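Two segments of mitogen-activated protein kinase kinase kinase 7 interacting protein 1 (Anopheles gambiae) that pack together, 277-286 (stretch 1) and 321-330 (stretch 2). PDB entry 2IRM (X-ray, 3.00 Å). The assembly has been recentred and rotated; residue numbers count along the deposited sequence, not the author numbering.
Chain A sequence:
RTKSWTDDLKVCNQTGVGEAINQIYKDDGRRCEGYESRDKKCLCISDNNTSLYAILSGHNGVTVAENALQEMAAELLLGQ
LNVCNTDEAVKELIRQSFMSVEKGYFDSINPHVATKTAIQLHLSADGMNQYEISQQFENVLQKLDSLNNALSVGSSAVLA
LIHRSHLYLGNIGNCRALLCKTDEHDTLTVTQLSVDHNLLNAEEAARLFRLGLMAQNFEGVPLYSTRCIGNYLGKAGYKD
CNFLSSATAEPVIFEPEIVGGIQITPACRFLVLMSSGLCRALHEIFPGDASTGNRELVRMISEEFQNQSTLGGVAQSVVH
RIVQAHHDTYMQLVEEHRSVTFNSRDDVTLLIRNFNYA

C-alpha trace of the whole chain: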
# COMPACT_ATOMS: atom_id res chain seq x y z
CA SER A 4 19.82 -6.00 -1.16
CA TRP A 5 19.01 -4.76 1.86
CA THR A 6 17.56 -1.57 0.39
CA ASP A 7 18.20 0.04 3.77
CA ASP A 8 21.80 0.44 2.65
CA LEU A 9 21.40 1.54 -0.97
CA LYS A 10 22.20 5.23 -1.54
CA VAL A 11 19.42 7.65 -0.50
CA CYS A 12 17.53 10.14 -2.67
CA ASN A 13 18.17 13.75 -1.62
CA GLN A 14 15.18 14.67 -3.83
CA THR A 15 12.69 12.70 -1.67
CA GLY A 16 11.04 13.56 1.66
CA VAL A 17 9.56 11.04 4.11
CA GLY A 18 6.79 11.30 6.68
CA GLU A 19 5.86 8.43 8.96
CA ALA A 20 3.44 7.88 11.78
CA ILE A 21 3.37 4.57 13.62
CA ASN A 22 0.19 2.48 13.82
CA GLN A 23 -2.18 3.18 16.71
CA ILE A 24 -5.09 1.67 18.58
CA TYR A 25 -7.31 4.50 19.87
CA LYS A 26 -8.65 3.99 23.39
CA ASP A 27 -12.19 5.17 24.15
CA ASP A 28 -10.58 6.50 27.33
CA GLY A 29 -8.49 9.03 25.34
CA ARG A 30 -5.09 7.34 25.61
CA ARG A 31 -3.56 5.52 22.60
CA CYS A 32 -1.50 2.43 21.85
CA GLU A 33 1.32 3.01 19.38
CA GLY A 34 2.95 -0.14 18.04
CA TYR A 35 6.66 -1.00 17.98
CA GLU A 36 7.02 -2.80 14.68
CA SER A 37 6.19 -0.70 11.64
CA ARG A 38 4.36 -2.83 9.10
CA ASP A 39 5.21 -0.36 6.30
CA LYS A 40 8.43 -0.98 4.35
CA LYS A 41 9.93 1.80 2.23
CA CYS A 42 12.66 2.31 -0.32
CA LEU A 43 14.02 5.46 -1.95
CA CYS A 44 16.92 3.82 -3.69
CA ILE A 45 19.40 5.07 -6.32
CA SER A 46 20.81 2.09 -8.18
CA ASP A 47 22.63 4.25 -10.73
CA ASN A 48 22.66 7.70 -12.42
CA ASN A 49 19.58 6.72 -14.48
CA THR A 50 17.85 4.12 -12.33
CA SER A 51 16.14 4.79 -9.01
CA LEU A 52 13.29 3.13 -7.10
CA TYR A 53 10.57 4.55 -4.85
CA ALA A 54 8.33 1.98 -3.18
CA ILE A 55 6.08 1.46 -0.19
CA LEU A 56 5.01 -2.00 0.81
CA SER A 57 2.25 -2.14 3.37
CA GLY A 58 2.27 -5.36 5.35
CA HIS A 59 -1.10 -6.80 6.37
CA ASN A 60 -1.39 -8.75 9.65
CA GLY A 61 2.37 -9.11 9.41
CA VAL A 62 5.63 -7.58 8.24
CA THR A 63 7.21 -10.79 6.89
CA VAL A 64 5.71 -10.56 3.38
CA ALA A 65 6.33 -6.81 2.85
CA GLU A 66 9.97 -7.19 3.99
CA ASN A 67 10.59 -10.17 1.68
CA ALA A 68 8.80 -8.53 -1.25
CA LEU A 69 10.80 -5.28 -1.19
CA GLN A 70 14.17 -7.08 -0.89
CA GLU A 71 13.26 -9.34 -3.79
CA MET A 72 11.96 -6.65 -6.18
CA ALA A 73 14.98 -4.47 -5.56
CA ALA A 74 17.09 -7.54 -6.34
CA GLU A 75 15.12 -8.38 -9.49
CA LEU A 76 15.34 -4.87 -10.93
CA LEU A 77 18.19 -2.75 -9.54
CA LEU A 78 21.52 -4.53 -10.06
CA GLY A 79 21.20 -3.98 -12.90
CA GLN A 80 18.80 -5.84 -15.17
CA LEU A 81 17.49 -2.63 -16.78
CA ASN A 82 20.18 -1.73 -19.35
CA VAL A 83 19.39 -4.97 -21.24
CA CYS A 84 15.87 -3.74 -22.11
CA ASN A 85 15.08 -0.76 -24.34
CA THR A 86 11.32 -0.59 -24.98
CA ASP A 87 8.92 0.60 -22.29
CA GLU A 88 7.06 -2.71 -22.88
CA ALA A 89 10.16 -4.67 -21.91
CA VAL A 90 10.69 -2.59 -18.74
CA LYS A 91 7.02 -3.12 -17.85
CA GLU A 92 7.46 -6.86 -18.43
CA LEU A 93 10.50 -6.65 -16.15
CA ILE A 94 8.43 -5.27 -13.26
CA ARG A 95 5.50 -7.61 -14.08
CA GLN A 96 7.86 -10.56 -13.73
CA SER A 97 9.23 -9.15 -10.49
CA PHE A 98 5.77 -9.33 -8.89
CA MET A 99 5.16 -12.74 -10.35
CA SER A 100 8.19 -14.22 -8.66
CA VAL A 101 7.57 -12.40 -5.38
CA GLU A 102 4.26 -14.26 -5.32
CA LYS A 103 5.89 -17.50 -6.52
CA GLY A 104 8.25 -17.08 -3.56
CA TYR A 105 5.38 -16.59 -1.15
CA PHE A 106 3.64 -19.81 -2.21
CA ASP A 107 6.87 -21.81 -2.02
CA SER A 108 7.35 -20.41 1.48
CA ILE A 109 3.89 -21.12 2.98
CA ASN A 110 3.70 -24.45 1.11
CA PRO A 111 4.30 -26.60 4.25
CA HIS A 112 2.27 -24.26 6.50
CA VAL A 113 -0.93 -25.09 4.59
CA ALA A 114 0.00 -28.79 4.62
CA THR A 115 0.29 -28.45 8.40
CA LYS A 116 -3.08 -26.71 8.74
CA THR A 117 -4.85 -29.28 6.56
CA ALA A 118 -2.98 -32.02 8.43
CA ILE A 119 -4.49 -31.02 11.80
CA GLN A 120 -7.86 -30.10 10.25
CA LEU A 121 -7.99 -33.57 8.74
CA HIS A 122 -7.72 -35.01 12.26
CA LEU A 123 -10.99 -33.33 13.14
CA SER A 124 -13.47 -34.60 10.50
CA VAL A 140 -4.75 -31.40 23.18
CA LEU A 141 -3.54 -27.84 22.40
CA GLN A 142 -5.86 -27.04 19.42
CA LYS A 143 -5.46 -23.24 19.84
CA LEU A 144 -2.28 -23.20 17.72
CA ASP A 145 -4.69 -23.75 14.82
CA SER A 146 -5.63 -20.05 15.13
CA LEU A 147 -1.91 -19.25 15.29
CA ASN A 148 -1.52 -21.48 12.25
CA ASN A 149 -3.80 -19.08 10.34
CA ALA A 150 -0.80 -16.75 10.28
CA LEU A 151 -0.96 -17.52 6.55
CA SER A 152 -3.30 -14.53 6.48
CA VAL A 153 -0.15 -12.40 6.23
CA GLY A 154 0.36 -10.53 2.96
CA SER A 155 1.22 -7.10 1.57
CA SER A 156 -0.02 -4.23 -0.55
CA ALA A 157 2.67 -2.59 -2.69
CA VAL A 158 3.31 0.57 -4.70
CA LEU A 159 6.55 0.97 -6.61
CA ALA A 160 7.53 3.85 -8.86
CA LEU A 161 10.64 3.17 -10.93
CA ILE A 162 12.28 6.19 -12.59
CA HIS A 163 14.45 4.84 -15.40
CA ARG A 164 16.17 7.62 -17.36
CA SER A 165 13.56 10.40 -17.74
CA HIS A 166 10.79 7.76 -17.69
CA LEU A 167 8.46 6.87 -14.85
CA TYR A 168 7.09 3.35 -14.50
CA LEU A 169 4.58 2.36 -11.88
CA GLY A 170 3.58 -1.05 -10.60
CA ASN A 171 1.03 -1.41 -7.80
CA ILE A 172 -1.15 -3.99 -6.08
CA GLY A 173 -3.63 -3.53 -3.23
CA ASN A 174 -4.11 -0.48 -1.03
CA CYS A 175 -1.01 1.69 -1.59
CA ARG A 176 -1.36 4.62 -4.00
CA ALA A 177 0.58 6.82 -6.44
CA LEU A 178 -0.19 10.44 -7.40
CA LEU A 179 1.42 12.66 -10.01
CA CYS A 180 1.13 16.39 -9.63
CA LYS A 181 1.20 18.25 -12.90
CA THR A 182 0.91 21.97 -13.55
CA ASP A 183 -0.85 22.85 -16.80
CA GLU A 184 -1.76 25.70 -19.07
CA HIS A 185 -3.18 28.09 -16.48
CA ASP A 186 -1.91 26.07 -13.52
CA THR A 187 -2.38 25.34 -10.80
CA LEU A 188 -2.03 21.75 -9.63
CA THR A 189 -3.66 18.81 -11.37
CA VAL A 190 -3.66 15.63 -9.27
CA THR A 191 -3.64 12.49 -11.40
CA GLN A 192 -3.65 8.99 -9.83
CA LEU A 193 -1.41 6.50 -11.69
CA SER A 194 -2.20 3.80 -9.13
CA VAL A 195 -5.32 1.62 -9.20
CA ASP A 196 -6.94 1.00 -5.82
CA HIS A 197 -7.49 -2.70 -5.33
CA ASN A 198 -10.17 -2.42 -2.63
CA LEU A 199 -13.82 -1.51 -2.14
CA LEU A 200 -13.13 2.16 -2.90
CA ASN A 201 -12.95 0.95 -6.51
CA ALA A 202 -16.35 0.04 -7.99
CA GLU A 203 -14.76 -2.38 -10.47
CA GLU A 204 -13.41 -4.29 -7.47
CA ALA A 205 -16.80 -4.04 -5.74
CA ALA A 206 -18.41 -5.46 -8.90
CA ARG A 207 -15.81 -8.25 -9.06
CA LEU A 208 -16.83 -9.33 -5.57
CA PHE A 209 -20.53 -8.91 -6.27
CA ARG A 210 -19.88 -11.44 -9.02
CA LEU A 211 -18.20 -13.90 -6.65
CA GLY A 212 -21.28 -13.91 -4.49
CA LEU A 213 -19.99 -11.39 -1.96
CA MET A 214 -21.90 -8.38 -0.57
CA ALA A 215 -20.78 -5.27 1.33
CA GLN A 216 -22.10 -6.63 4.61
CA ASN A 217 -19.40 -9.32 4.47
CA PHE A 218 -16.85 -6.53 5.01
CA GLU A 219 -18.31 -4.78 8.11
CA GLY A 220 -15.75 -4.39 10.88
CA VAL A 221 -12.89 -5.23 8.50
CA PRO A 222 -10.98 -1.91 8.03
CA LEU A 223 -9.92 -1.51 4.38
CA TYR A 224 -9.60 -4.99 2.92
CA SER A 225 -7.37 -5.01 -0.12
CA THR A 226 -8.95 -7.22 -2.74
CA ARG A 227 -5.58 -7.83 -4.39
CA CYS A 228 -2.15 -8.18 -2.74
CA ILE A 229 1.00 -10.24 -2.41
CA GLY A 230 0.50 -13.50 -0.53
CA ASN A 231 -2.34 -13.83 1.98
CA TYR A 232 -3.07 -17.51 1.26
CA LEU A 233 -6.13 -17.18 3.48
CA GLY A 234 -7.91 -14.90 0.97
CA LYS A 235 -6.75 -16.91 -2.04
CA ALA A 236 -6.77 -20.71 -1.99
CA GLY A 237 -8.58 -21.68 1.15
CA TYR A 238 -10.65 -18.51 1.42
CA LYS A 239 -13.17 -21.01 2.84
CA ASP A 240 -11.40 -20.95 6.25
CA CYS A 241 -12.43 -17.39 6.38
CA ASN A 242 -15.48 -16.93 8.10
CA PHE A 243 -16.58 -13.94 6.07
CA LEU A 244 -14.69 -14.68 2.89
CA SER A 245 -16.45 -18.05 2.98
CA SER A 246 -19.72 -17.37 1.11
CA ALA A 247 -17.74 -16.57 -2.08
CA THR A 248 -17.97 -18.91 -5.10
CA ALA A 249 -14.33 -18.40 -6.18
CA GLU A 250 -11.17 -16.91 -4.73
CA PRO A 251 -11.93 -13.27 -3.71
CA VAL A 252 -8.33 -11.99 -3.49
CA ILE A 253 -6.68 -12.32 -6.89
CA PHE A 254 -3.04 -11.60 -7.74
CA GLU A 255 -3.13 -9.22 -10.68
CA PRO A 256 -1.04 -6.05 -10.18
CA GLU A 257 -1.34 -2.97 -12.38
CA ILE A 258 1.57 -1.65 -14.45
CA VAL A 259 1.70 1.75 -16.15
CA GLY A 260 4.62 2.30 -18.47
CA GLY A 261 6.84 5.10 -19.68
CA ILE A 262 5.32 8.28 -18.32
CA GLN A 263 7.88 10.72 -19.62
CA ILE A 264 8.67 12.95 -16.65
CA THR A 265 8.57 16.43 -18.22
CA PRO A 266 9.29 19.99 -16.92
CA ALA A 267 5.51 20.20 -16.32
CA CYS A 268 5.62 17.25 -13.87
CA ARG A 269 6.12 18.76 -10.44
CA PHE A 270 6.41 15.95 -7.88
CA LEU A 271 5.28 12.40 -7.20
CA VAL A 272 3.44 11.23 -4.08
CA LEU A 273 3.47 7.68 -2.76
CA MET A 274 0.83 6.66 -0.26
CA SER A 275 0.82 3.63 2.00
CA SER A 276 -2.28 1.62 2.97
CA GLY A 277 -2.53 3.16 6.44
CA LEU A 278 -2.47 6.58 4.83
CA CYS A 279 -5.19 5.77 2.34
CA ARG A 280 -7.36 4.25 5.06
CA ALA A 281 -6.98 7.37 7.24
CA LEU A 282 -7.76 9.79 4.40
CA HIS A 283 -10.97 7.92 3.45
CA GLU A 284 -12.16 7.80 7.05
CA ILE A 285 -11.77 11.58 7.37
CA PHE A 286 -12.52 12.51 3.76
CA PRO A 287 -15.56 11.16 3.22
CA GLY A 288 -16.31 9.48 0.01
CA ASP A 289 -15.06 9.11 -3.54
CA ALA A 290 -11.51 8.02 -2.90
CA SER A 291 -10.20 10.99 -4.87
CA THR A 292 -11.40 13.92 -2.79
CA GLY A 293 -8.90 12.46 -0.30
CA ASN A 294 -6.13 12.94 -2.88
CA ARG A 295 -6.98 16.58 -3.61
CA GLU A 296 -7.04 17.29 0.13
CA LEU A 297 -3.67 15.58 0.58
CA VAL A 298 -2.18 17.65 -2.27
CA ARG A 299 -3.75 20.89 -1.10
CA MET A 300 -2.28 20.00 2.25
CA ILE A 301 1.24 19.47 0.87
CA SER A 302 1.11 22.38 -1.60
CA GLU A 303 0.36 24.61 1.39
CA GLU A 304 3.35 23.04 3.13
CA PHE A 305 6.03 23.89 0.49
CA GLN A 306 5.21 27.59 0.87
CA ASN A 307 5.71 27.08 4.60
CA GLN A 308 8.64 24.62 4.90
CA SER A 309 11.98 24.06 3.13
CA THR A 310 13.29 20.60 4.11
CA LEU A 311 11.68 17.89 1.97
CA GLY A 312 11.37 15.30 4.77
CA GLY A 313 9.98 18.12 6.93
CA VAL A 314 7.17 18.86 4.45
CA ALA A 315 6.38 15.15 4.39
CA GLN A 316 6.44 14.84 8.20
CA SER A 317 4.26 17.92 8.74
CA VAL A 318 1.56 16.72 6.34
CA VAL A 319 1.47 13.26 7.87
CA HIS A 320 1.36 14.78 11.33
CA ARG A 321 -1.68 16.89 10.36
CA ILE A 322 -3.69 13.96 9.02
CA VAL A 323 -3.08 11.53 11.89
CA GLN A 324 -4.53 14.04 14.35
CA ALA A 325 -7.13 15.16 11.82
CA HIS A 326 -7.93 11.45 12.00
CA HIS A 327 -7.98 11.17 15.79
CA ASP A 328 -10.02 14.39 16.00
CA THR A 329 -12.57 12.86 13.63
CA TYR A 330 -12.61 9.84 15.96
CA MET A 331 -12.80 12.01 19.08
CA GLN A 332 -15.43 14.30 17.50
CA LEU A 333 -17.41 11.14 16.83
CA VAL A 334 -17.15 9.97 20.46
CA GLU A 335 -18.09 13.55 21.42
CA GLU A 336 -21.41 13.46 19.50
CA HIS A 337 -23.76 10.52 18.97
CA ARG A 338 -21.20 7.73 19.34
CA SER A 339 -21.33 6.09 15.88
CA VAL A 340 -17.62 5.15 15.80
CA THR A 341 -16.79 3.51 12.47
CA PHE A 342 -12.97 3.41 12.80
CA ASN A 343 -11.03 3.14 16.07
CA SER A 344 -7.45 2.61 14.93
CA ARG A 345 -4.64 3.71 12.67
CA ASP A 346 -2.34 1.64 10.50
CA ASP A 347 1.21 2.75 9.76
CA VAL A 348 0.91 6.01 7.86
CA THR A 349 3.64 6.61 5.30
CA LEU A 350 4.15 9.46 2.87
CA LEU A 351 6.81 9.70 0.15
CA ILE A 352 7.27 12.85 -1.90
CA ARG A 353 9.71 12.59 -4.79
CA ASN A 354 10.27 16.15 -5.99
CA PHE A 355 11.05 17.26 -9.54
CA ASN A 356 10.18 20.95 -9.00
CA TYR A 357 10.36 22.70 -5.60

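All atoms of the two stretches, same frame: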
# COMPACT_ATOMS: atom_id res chain seq x y z
N GLY A 277 -2.10 2.44 5.25
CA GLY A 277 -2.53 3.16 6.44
C GLY A 277 -2.97 4.57 6.10
O GLY A 277 -3.99 5.06 6.63
N LEU A 278 -2.22 5.21 5.21
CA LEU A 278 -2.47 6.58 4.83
C LEU A 278 -3.76 6.69 4.04
O LEU A 278 -4.57 7.59 4.27
CB LEU A 278 -1.30 7.17 4.05
CG LEU A 278 -1.51 8.56 3.45
CD1 LEU A 278 -2.01 9.53 4.49
CD2 LEU A 278 -0.22 9.04 2.88
N CYS A 279 -3.97 5.76 3.11
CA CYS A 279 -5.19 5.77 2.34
C CYS A 279 -6.39 5.55 3.25
O CYS A 279 -7.37 6.31 3.18
CB CYS A 279 -5.12 4.74 1.22
SG CYS A 279 -3.83 5.17 0.05
N ARG A 280 -6.30 4.55 4.12
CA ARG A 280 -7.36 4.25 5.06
C ARG A 280 -7.75 5.52 5.80
O ARG A 280 -8.91 5.93 5.77
CB ARG A 280 -6.92 3.18 6.05
CG ARG A 280 -8.00 2.20 6.38
CD ARG A 280 -7.61 1.34 7.54
NE ARG A 280 -8.38 1.70 8.72
CZ ARG A 280 -8.06 1.37 9.97
NH1 ARG A 280 -6.95 0.67 10.21
NH2 ARG A 280 -8.84 1.74 10.98
N ALA A 281 -6.77 6.16 6.44
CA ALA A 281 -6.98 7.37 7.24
C ALA A 281 -7.69 8.47 6.47
O ALA A 281 -8.70 8.99 6.93
CB ALA A 281 -5.68 7.88 7.81
N LEU A 282 -7.15 8.80 5.30
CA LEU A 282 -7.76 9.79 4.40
C LEU A 282 -9.25 9.53 4.12
O LEU A 282 -10.06 10.44 4.19
CB LEU A 282 -7.00 9.87 3.08
CG LEU A 282 -5.99 11.01 2.91
CD1 LEU A 282 -5.13 10.78 1.67
CD2 LEU A 282 -6.72 12.34 2.80
N HIS A 283 -9.60 8.28 3.82
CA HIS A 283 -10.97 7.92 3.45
C HIS A 283 -11.92 8.00 4.64
O HIS A 283 -13.11 8.27 4.47
CB HIS A 283 -10.99 6.51 2.87
CG HIS A 283 -12.37 5.93 2.71
ND1 HIS A 283 -12.75 4.74 3.30
CD2 HIS A 283 -13.45 6.37 2.02
CE1 HIS A 283 -14.00 4.48 2.98
NE2 HIS A 283 -14.45 5.45 2.20
N GLU A 284 -11.38 7.74 5.82
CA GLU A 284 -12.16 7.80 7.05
C GLU A 284 -12.44 9.24 7.47
O GLU A 284 -13.43 9.50 8.15
CB GLU A 284 -11.48 6.98 8.15
CG GLU A 284 -11.78 5.49 8.02
CD GLU A 284 -10.73 4.59 8.64
OE1 GLU A 284 -9.64 5.07 9.00
OE2 GLU A 284 -11.00 3.37 8.76
N ILE A 285 -11.58 10.16 7.05
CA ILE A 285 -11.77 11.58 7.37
C ILE A 285 -12.22 12.42 6.18
O ILE A 285 -12.45 13.62 6.32
CB ILE A 285 -10.51 12.22 8.04
CG1 ILE A 285 -9.29 12.14 7.12
CG2 ILE A 285 -10.21 11.54 9.35
CD1 ILE A 285 -8.00 12.58 7.79
N PHE A 286 -12.33 11.79 5.01
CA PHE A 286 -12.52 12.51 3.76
C PHE A 286 -13.22 11.65 2.72
O PHE A 286 -12.60 10.77 2.12
CB PHE A 286 -11.17 13.00 3.22
CG PHE A 286 -10.71 14.29 3.83
CD1 PHE A 286 -9.58 14.33 4.63
CD2 PHE A 286 -11.40 15.47 3.61
CE1 PHE A 286 -9.15 15.51 5.20
CE2 PHE A 286 -10.98 16.66 4.17
CZ PHE A 286 -9.85 16.68 4.97
N ARG A 321 -0.35 16.28 10.42
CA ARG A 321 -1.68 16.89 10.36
C ARG A 321 -2.75 15.81 10.32
O ARG A 321 -3.59 15.74 11.22
CB ARG A 321 -1.83 17.76 9.11
CG ARG A 321 -1.15 19.10 9.13
CD ARG A 321 -2.04 20.09 8.41
NE ARG A 321 -1.33 20.89 7.42
CZ ARG A 321 -1.91 21.71 6.56
NH1 ARG A 321 -3.24 21.86 6.56
NH2 ARG A 321 -1.18 22.40 5.69
N ILE A 322 -2.68 14.97 9.30
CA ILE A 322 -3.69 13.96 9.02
C ILE A 322 -3.97 13.07 10.21
O ILE A 322 -5.12 12.89 10.58
CB ILE A 322 -3.26 13.06 7.86
CG1 ILE A 322 -3.17 13.85 6.57
CG2 ILE A 322 -4.25 11.92 7.69
CD1 ILE A 322 -2.39 13.12 5.49
N VAL A 323 -2.92 12.51 10.81
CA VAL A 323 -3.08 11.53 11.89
C VAL A 323 -3.88 12.07 13.08
O VAL A 323 -4.59 11.32 13.75
CB VAL A 323 -1.73 10.98 12.37
CG1 VAL A 323 -1.03 10.24 11.26
CG2 VAL A 323 -0.84 12.10 12.91
N GLN A 324 -3.74 13.37 13.33
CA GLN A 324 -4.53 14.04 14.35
C GLN A 324 -5.84 14.59 13.79
O GLN A 324 -6.81 14.72 14.53
CB GLN A 324 -3.73 15.13 15.04
CG GLN A 324 -2.81 14.60 16.13
CD GLN A 324 -2.70 15.55 17.31
OE1 GLN A 324 -3.67 16.21 17.68
NE2 GLN A 324 -1.51 15.63 17.90
N ALA A 325 -5.87 14.89 12.50
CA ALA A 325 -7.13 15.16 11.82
C ALA A 325 -7.98 13.90 11.91
O ALA A 325 -9.20 13.96 12.00
CB ALA A 325 -6.91 15.55 10.37
N HIS A 326 -7.29 12.75 11.91
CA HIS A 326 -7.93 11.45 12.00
C HIS A 326 -8.44 11.19 13.42
O HIS A 326 -9.58 10.77 13.60
CB HIS A 326 -6.97 10.34 11.55
CG HIS A 326 -7.62 9.01 11.34
ND1 HIS A 326 -7.55 7.99 12.26
CD2 HIS A 326 -8.34 8.52 10.30
CE1 HIS A 326 -8.21 6.93 11.80
NE2 HIS A 326 -8.69 7.23 10.61
N HIS A 327 -7.60 11.44 14.41
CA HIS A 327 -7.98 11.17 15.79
C HIS A 327 -8.96 12.22 16.32
O HIS A 327 -9.69 11.96 17.28
CB HIS A 327 -6.74 11.04 16.68
CG HIS A 327 -7.06 10.68 18.10
ND1 HIS A 327 -7.20 11.62 19.10
CD2 HIS A 327 -7.26 9.48 18.69
CE1 HIS A 327 -7.46 11.01 20.24
NE2 HIS A 327 -7.51 9.71 20.02
N ASP A 328 -8.99 13.39 15.69
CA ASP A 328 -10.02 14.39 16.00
C ASP A 328 -11.37 13.94 15.46
O ASP A 328 -12.38 14.09 16.14
CB ASP A 328 -9.67 15.76 15.41
CG ASP A 328 -8.52 16.43 16.12
OD1 ASP A 328 -8.25 16.08 17.30
OD2 ASP A 328 -7.87 17.30 15.50
N THR A 329 -11.36 13.40 14.25
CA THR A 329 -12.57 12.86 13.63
C THR A 329 -13.12 11.72 14.49
O THR A 329 -14.33 11.63 14.69
CB THR A 329 -12.31 12.39 12.19
OG1 THR A 329 -11.81 13.48 11.42
CG2 THR A 329 -13.58 11.88 11.54
N TYR A 330 -12.23 10.88 15.00
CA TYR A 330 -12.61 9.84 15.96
C TYR A 330 -13.15 10.44 17.26
O TYR A 330 -14.21 10.05 17.74
CB TYR A 330 -11.45 8.88 16.25
CG TYR A 330 -11.64 8.01 17.48
CD1 TYR A 330 -11.04 8.35 18.70
CD2 TYR A 330 -12.43 6.86 17.44
CE1 TYR A 330 -11.21 7.55 19.83
CE2 TYR A 330 -12.60 6.06 18.57
CZ TYR A 330 -11.99 6.42 19.76
OH TYR A 330 -12.15 5.64 20.88

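Residues 321-330 form a continuous helical segment that packs on the helix of stretch 1 at 46°, with an axial separation of 9.5 Å at closest approach. Ile322 points toward the partner helix and supplies the apolar start of the contact. Its CD1 lies 3.7 Å from Leu278 CD1, while its CG2 is 4.3 Å from Ala281 CB and 3.8 Å from Ile285 CD1, so one side chain touches three residues spread over two turns of the opposing helix. One turn on, Ala325 meets Ile285 with both its methyl group and its backbone carbonyl: Ile285 CD1 lies 4.1 Å from Ala325 CB, and Ile285 CG2 lies 3.7 Å from Ala325 O.

His326 provides the polar link. Its CA-to-CB bond points sideways, but with chi1 in the t well the imidazole reaches stretch 1, where NE2 donates a hydrogen bond to Glu284 OE1 (2.9 Å, 158°). The other carboxylate oxygen, Glu284 OE2, accepts from Arg280 NE at 3.1 Å in a salt bridge, so the carboxylate joins both groups. Ala281 O also lies at the ring edge, 3.4 Å from His326 CD2.

Thr329 closes the contact. Its OG1 donates to Ala325 O (2.7 Å) within its own helix and lies 3.3 Å from Ile285 CG2. Ile285 thus sits as a knob among Ile322, Ala325, His326 and Thr329.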